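Local coordinates for Adhesin/hemolysin (Burkholderia pseudomallei 1026a, PDB 4G6V), which acts as the tRNA-cleaving toxin of a contact-dependent growth inhibition system and is bound here by its immunity protein CdiI, at the interface of chains A and B. Numbering follows the deposited sequence. Chains: chain A, Adhesin/hemolysin; chain B, CdiI.

Contact 1: the interface of chains A and B. Residues chain A 89-91; chain B 36, 67.
The loop of the toxin that carries A:Pro89, A:Lys90 and A:Asn91, between strands 79-82 and 94-96, meets two pieces of CdiI: the loop that follows strand 60-66, at B:Asn67, and strand 35-37, at B:Leu36. This is a toxin-immunity interface on the C-terminal nuclease domain of CdiA. CdiI residue B:Asn67 has 71 Å² of its surface hidden by the toxin and grips it with both ends of its carboxamide. Its ND2 donates to the backbone O of A:Pro89 at 2.8 Å, with 157° at the hydrogen; the acceptor lies near the amide plane, whereas the donor is tilted from the carbonyl plane. The other arm, OD1, accepts from the backbone N of A:Asn91 at 3.2 Å, a more bent bond. CG of B:Asn67 lies anti to its own backbone N (chi1 -157°), which carries the amide towards the toxin loop. A:Asn91 returns the contact: its ND2 donates to the backbone O of B:Asn67 at 3.1 Å, arriving above the carbonyl plane and not along a lone pair. The two asparagine side chains cross at about a right angle, yet their amide planes are only 22° apart. Because the bonds at A:Pro89 O and A:Asn91 N go to backbone, recognition here probably depends on the loop conformation. B:Leu36 flanks the same proline carbonyl, its CD1 methyl 4.1 Å from A:Pro89 O. A:Lys90 comes nearest through its CA, 3.6 Å from OD1 of B:Asn67.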
ATOM      1  N   PRO A  89     -12.104   1.252 -11.180  1.00 48.95           N
ATOM      2  CA  PRO A  89     -12.395   2.224 -10.117  1.00 46.10           C
ATOM      3  C   PRO A  89     -11.077   2.724  -9.528  1.00 52.34           C
ATOM      4  O   PRO A  89     -10.991   3.766  -8.845  1.00 40.27           O
ATOM      5  CB  PRO A  89     -13.138   1.379  -9.076  1.00 51.82           C
ATOM      6  CG  PRO A  89     -12.635  -0.021  -9.304  1.00 41.60           C
ATOM      7  CD  PRO A  89     -12.454  -0.126 -10.790  1.00 35.27           C
ATOM      8  N   LYS A  90     -10.041   1.947  -9.822  1.00 44.21           N
ATOM      9  CA  LYS A  90      -8.713   2.164  -9.289  1.00 37.91           C
ATOM     10  C   LYS A  90      -7.932   3.244 -10.063  1.00 44.22           C
ATOM     11  O   LYS A  90      -8.111   3.429 -11.271  1.00 48.25           O
ATOM     12  CB  LYS A  90      -7.981   0.827  -9.244  1.00 37.59           C
ATOM     13  CG  LYS A  90      -6.560   0.917  -8.842  1.00 44.83           C
ATOM     14  CD  LYS A  90      -6.041  -0.410  -8.335  1.00 54.19           C
ATOM     15  CE  LYS A  90      -4.584  -0.235  -7.903  1.00 63.84           C
ATOM     16  NZ  LYS A  90      -4.066  -1.323  -7.030  1.00 56.16           N
ATOM     17  N   ASN A  91      -7.101   3.988  -9.336  1.00 50.07           N
ATOM     18  CA  ASN A  91      -6.292   5.055  -9.910  1.00 40.28           C
ATOM     19  C   ASN A  91      -4.808   4.796  -9.667  1.00 34.55           C
ATOM     20  O   ASN A  91      -4.271   5.220  -8.653  1.00 39.62           O
ATOM     21  CB  ASN A  91      -6.693   6.391  -9.286  1.00 35.14           C
ATOM     22  CG  ASN A  91      -8.108   6.795  -9.645  1.00 42.08           C
ATOM     23  OD1 ASN A  91      -8.453   6.934 -10.822  1.00 47.14           O
ATOM     24  ND2 ASN A  91      -8.941   6.975  -8.634  1.00 43.14           N
TER
ATOM     25  N   LEU B  36     -10.873   2.874  -1.065  1.00 34.82           N
ATOM     26  CA  LEU B  36     -11.481   1.605  -1.446  1.00 33.80           C
ATOM     27  C   LEU B  36     -11.183   0.539  -0.400  1.00 39.34           C
ATOM     28  O   LEU B  36     -10.023   0.307  -0.045  1.00 37.19           O
ATOM     29  CB  LEU B  36     -11.026   1.152  -2.842  1.00 37.11           C
ATOM     30  CG  LEU B  36     -11.291   2.169  -3.962  1.00 52.16           C
ATOM     31  CD1 LEU B  36     -10.886   1.611  -5.317  1.00 52.08           C
ATOM     32  CD2 LEU B  36     -12.747   2.634  -3.990  1.00 53.27           C
ATOM     33  N   ASN B  67      -7.559   5.955  -2.748  1.00 37.23           N
ATOM     34  CA  ASN B  67      -7.857   6.015  -4.166  1.00 38.50           C
ATOM     35  C   ASN B  67      -7.835   7.427  -4.732  1.00 40.16           C
ATOM     36  O   ASN B  67      -7.562   7.622  -5.900  1.00 43.16           O
ATOM     37  CB  ASN B  67      -9.204   5.368  -4.452  1.00 42.05           C
ATOM     38  CG  ASN B  67      -9.312   4.899  -5.864  1.00 42.16           C
ATOM     39  OD1 ASN B  67      -8.377   4.297  -6.402  1.00 40.29           O
ATOM     40  ND2 ASN B  67     -10.447   5.174  -6.490  1.00 50.37           N
TER

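Contact 2: the interface of chains A and B. Residues chain A 116-117, 120-121; chain B 6, 47, 50, 61, 97.
A:Thr117 and B:Asn97 make a polar link of this toxin-immunity interface, where helix 111-123 of the CdiA nuclease domain packs on CdiI. B:Asn97 ND2 donates to the hydroxyl OG1 of A:Thr117 at 2.8 Å; the bond is nearly straight, 163° at the hydrogen, and OG1 lies in the amide plane. The two side chains lie alongside one another, pointing opposite ways. On the toxin side, A:Asn120 ND2 donates to the backbone O of A:Thr116 one helical turn earlier, at 2.8 Å, which should restrain its amide rotation. The A:Thr117 backbone carbonyl O approaches the B:Phe6 ring at its edge, in plane.

Among the apolar contacts, B:Phe6 brings its ring rim to the helix. CZ lies 3.8 Å from the A:Thr117 CG2 methyl, which stands anti to the backbone N and thus leaves OG1 (chi1 -64°) for B:Asn97. CE1 lies 3.8 Å from A:Asn120 CB. CB of B:Asn97 covers one ring face over its centre, 3.5 Å above the plane. B:Leu47 CD2 packs against the A:Asn120 amide, 4.1 Å from its CG, and also rests on a face of the B:Phe61 ring, towards its rim. A:Thr116 CG2 and B:Ile50 CD1 meet tip to tip at 4.0 Å. CdiI hides only 4 Å² of active-site A:Lys121 here.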
ATOM      1  N   THR A 116       5.765  -9.655   2.326  1.00 24.09           N
ATOM      2  CA  THR A 116       4.401  -9.886   2.805  1.00 31.04           C
ATOM      3  C   THR A 116       3.506  -8.726   2.366  1.00 32.74           C
ATOM      4  O   THR A 116       2.341  -8.899   1.993  1.00 32.05           O
ATOM      5  CB  THR A 116       4.330 -10.019   4.356  1.00 38.94           C
ATOM      6  OG1 THR A 116       5.061 -11.172   4.796  1.00 40.52           O
ATOM      7  CG2 THR A 116       2.889 -10.148   4.824  1.00 19.37           C
ATOM      8  N   THR A 117       4.084  -7.538   2.391  1.00 31.43           N
ATOM      9  CA  THR A 117       3.339  -6.320   2.148  1.00 32.52           C
ATOM     10  C   THR A 117       2.973  -6.248   0.684  1.00 32.84           C
ATOM     11  O   THR A 117       1.813  -6.064   0.334  1.00 34.47           O
ATOM     12  CB  THR A 117       4.161  -5.080   2.640  1.00 30.35           C
ATOM     13  OG1 THR A 117       4.328  -5.191   4.059  1.00 22.80           O
ATOM     14  CG2 THR A 117       3.469  -3.759   2.318  1.00 20.61           C
ATOM     15  N   ASN A 120       0.321  -8.840  -0.296  1.00 27.79           N
ATOM     16  CA  ASN A 120      -1.025  -8.375   0.038  1.00 28.65           C
ATOM     17  C   ASN A 120      -1.545  -7.163  -0.732  1.00 30.82           C
ATOM     18  O   ASN A 120      -2.745  -7.072  -1.022  1.00 32.15           O
ATOM     19  CB  ASN A 120      -1.190  -8.213   1.534  1.00 17.32           C
ATOM     20  CG  ASN A 120      -1.256  -9.553   2.242  1.00 30.60           C
ATOM     21  OD1 ASN A 120      -2.275 -10.256   2.182  1.00 27.71           O
ATOM     22  ND2 ASN A 120      -0.157  -9.944   2.873  1.00 29.91           N
ATOM     23  N   LYS A 121      -0.642  -6.252  -1.079  1.00 22.71           N
ATOM     24  CA  LYS A 121      -0.987  -5.168  -1.976  1.00 32.21           C
ATOM     25  C   LYS A 121      -1.497  -5.758  -3.284  1.00 28.11           C
ATOM     26  O   LYS A 121      -2.415  -5.226  -3.895  1.00 27.22           O
ATOM     27  CB  LYS A 121       0.223  -4.267  -2.237  1.00 31.38           C
ATOM     28  CG  LYS A 121       0.369  -3.134  -1.263  1.00 26.96           C
ATOM     29  CD  LYS A 121       1.785  -2.609  -1.264  1.00 36.67           C
ATOM     30  CE  LYS A 121       1.986  -1.435  -0.302  1.00 29.90           C
ATOM     31  NZ  LYS A 121       1.100  -0.266  -0.602  1.00 36.04           N
TER
ATOM     32  N   PHE B   6      -3.219  -1.362   6.182  1.00 22.86           N
ATOM     33  CA  PHE B   6      -3.304  -2.771   6.505  1.00 22.42           C
ATOM     34  C   PHE B   6      -4.062  -2.904   7.810  1.00 27.76           C
ATOM     35  O   PHE B   6      -3.628  -2.396   8.828  1.00 33.43           O
ATOM     36  CB  PHE B   6      -1.912  -3.353   6.670  1.00 20.38           C
ATOM     37  CG  PHE B   6      -1.297  -3.769   5.395  1.00 26.26           C
ATOM     38  CD1 PHE B   6      -0.899  -5.077   5.194  1.00 30.36           C
ATOM     39  CD2 PHE B   6      -1.144  -2.865   4.363  1.00 25.13           C
ATOM     40  CE1 PHE B   6      -0.339  -5.469   3.970  1.00 30.87           C
ATOM     41  CE2 PHE B   6      -0.576  -3.248   3.140  1.00 25.36           C
ATOM     42  CZ  PHE B   6      -0.181  -4.548   2.949  1.00 23.79           C
ATOM     43  N   LEU B  47       0.460 -12.692   8.189  1.00 31.66           N
ATOM     44  CA  LEU B  47      -0.267 -11.556   8.757  1.00 30.95           C
ATOM     45  C   LEU B  47      -0.435 -11.678  10.281  1.00 36.04           C
ATOM     46  O   LEU B  47      -0.339 -10.687  11.004  1.00 30.53           O
ATOM     47  CB  LEU B  47      -1.626 -11.380   8.082  1.00 31.69           C
ATOM     48  CG  LEU B  47      -1.589 -11.098   6.580  1.00 29.15           C
ATOM     49  CD1 LEU B  47      -2.949 -11.390   5.947  1.00 24.55           C
ATOM     50  CD2 LEU B  47      -1.144  -9.665   6.301  1.00 22.54           C
ATOM     51  N   ILE B  50       2.858 -10.575  12.043  1.00 35.36           N
ATOM     52  CA  ILE B  50       2.999  -9.121  12.091  1.00 32.10           C
ATOM     53  C   ILE B  50       2.019  -8.483  13.074  1.00 32.39           C
ATOM     54  O   ILE B  50       2.414  -7.635  13.863  1.00 39.24           O
ATOM     55  CB  ILE B  50       2.824  -8.475  10.689  1.00 33.97           C
ATOM     56  CG1 ILE B  50       3.912  -8.945   9.716  1.00 30.38           C
ATOM     57  CG2 ILE B  50       2.848  -6.961  10.779  1.00 28.46           C
ATOM     58  CD1 ILE B  50       3.780  -8.343   8.327  1.00 29.38           C
ATOM     59  N   PHE B  61      -8.236 -10.001   8.091  1.00 29.48           N
ATOM     60  CA  PHE B  61      -7.427  -8.912   7.587  1.00 23.23           C
ATOM     61  C   PHE B  61      -8.157  -8.286   6.398  1.00 29.21           C
ATOM     62  O   PHE B  61      -8.832  -8.974   5.624  1.00 24.51           O
ATOM     63  CB  PHE B  61      -6.076  -9.449   7.112  1.00 20.33           C
ATOM     64  CG  PHE B  61      -5.319  -8.482   6.277  1.00 20.85           C
ATOM     65  CD1 PHE B  61      -4.373  -7.656   6.842  1.00 22.97           C
ATOM     66  CD2 PHE B  61      -5.571  -8.369   4.919  1.00 24.11           C
ATOM     67  CE1 PHE B  61      -3.679  -6.742   6.059  1.00 31.50           C
ATOM     68  CE2 PHE B  61      -4.880  -7.459   4.132  1.00 26.71           C
ATOM     69  CZ  PHE B  61      -3.934  -6.646   4.693  1.00 23.52           C
ATOM     70  N   ASN B  97       1.617  -1.200   6.112  1.00 24.28           N
ATOM     71  CA  ASN B  97       2.075  -2.344   6.881  1.00 28.74           C
ATOM     72  C   ASN B  97       3.342  -2.019   7.660  1.00 30.64           C
ATOM     73  O   ASN B  97       4.122  -2.908   7.990  1.00 28.65           O
ATOM     74  CB  ASN B  97       2.284  -3.552   5.949  1.00 30.55           C
ATOM     75  CG  ASN B  97       1.944  -4.882   6.619  1.00 35.55           C
ATOM     76  OD1 ASN B  97       1.173  -4.938   7.587  1.00 29.13           O
ATOM     77  ND2 ASN B  97       2.533  -5.958   6.110  1.00 25.00           N
TER

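Contact 3: the interface of chains A and B. Residues chain A 52, 55, 59, 63; chain B 3, 69, 72.
Helix 57-74 of the toxin, with the loop just before it, meets the 3-10 helix 69-74 of CdiI and B:Ile3, which immediately precedes CdiI strand 4-9. B:Ala72 has 40 Å² of its surface hidden by the toxin, and its CB methyl is bordered by several toxin groups. A:Thr59 CG2 lies 3.9 Å from it, A:Pro52 CG 4.0 Å away, and A:Leu63 CD1 also packs on this methyl, so helix and loop both close on one small side chain. The branches of A:Leu63 divide the work: CD1 turns to B:Ala72, whereas CD2 reaches B:Ile3 CD1 at 3.7 Å and the aliphatic CD of B:Lys69 at 4.1 Å. The A:Leu63 and B:Ile3 side chains cross at about a right angle, while A:Leu63 and B:Lys69 run past one another in opposite directions. A bend about the CB-CG bond (chi2 -71°) turns CD of B:Lys69 towards the leucine. A polar link passes through water 1, which lies 2.9 Å from A:Thr59 OG1 and 2.7 Å from the backbone O of B:Ala72; the donor to the threonine hydroxyl is not settled. A:Thr59 thereby uses its methyl and its hydroxyl on the same CdiI residue. Within the toxin loop, A:Ser55 OG donates to A:Pro52 O at 2.6 Å, a bond that probably steadies the turn presenting the proline. In the fold, this patch covers the beginning of helix 57-74, which also bears active-site A:Glu66, about 8 Å from the patch centre.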
ATOM      1  N   PRO A  52      -1.466  17.029   0.094  1.00 34.59           N
ATOM      2  CA  PRO A  52      -2.329  17.889   0.909  1.00 34.09           C
ATOM      3  C   PRO A  52      -1.577  18.376   2.145  1.00 41.79           C
ATOM      4  O   PRO A  52      -0.944  17.565   2.832  1.00 37.94           O
ATOM      5  CB  PRO A  52      -3.478  16.953   1.323  1.00 29.40           C
ATOM      6  CG  PRO A  52      -3.449  15.850   0.316  1.00 31.54           C
ATOM      7  CD  PRO A  52      -1.996  15.656   0.014  1.00 34.35           C
ATOM      8  N   SER A  55      -1.590  16.480   5.600  1.00 21.70           N
ATOM      9  CA  SER A  55      -0.870  15.216   5.683  1.00 28.19           C
ATOM     10  C   SER A  55       0.311  15.358   6.621  1.00 28.82           C
ATOM     11  O   SER A  55       1.023  16.351   6.580  1.00 33.41           O
ATOM     12  CB  SER A  55      -0.350  14.774   4.298  1.00 34.11           C
ATOM     13  OG  SER A  55      -1.297  15.016   3.269  1.00 32.58           O
ATOM     14  N   THR A  59       2.739  10.121   5.797  1.00 37.26           N
ATOM     15  CA  THR A  59       1.981  10.225   4.542  1.00 31.56           C
ATOM     16  C   THR A  59       2.683  11.132   3.552  1.00 33.31           C
ATOM     17  O   THR A  59       2.860  10.764   2.384  1.00 34.82           O
ATOM     18  CB  THR A  59       0.545  10.747   4.775  1.00 30.91           C
ATOM     19  OG1 THR A  59      -0.242   9.721   5.387  1.00 26.84           O
ATOM     20  CG2 THR A  59      -0.109  11.149   3.479  1.00 20.28           C
ATOM     21  N   LEU A  63       4.160  10.193  -0.415  1.00 29.15           N
ATOM     22  CA  LEU A  63       3.852  10.943  -1.634  1.00 33.79           C
ATOM     23  C   LEU A  63       5.118  11.575  -2.263  1.00 37.53           C
ATOM     24  O   LEU A  63       5.292  11.533  -3.472  1.00 33.54           O
ATOM     25  CB  LEU A  63       2.751  11.989  -1.389  1.00 30.03           C
ATOM     26  CG  LEU A  63       1.429  11.412  -0.862  1.00 34.25           C
ATOM     27  CD1 LEU A  63       0.353  12.466  -0.829  1.00 29.71           C
ATOM     28  CD2 LEU A  63       0.962  10.210  -1.692  1.00 21.64           C
TER
ATOM     29  N   ILE B   3      -0.991   4.264  -1.394  1.00 39.24           N
ATOM     30  CA  ILE B   3      -1.042   4.161   0.065  1.00 38.82           C
ATOM     31  C   ILE B   3      -2.140   3.223   0.559  1.00 31.85           C
ATOM     32  O   ILE B   3      -3.311   3.358   0.195  1.00 30.43           O
ATOM     33  CB  ILE B   3      -1.137   5.544   0.728  1.00 35.12           C
ATOM     34  CG1 ILE B   3       0.228   6.231   0.661  1.00 33.61           C
ATOM     35  CG2 ILE B   3      -1.546   5.416   2.147  1.00 27.33           C
ATOM     36  CD1 ILE B   3       0.185   7.717   0.993  1.00 26.17           C
ATOM     37  N   LYS B  69      -5.838  10.767  -4.219  1.00 40.08           N
ATOM     38  CA  LYS B  69      -4.646  11.338  -3.599  1.00 40.00           C
ATOM     39  C   LYS B  69      -4.954  12.620  -2.821  1.00 38.57           C
ATOM     40  O   LYS B  69      -4.370  12.865  -1.779  1.00 35.45           O
ATOM     41  CB  LYS B  69      -3.557  11.598  -4.642  1.00 51.84           C
ATOM     42  CG  LYS B  69      -2.978  10.338  -5.282  1.00 46.28           C
ATOM     43  CD  LYS B  69      -2.112   9.550  -4.303  1.00 37.74           C
ATOM     44  CE  LYS B  69      -1.339   8.462  -5.022  1.00 39.72           C
ATOM     45  NZ  LYS B  69      -1.015   8.864  -6.448  1.00 42.52           N
ATOM     46  N   ALA B  72      -5.515  12.334   0.990  1.00 36.87           N
ATOM     47  CA  ALA B  72      -4.434  11.717   1.752  1.00 32.56           C
ATOM     48  C   ALA B  72      -4.406  12.225   3.173  1.00 34.79           C
ATOM     49  O   ALA B  72      -3.817  11.604   4.060  1.00 37.97           O
ATOM     50  CB  ALA B  72      -3.086  11.982   1.086  1.00 32.50           C
TER
HETATM   51  O   HOH W   1      -2.411  11.334   6.348  1.00 26.53           O

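The centres of the C-alpha atoms lie about 14 Å apart for contacts 1 and 3, 18 Å for contacts 1 and 2 and 19 Å for contacts 2 and 3, so CdiI touches the toxin at three separate patches. Contacts 1 and 3 use neighbouring CdiI segments after strand 60-66, and that strand supplies B:Phe61 to contact 2. Strand 4-9 connects contact 2 with B:Ile3 of contact 3. Active-site A:Asp93 is about 9 Å from the centre of contact 1 and 10 Å from that of contact 3, while contact 2 includes A:Lys121. This arrangement suggests immunity by obstructing tRNA access.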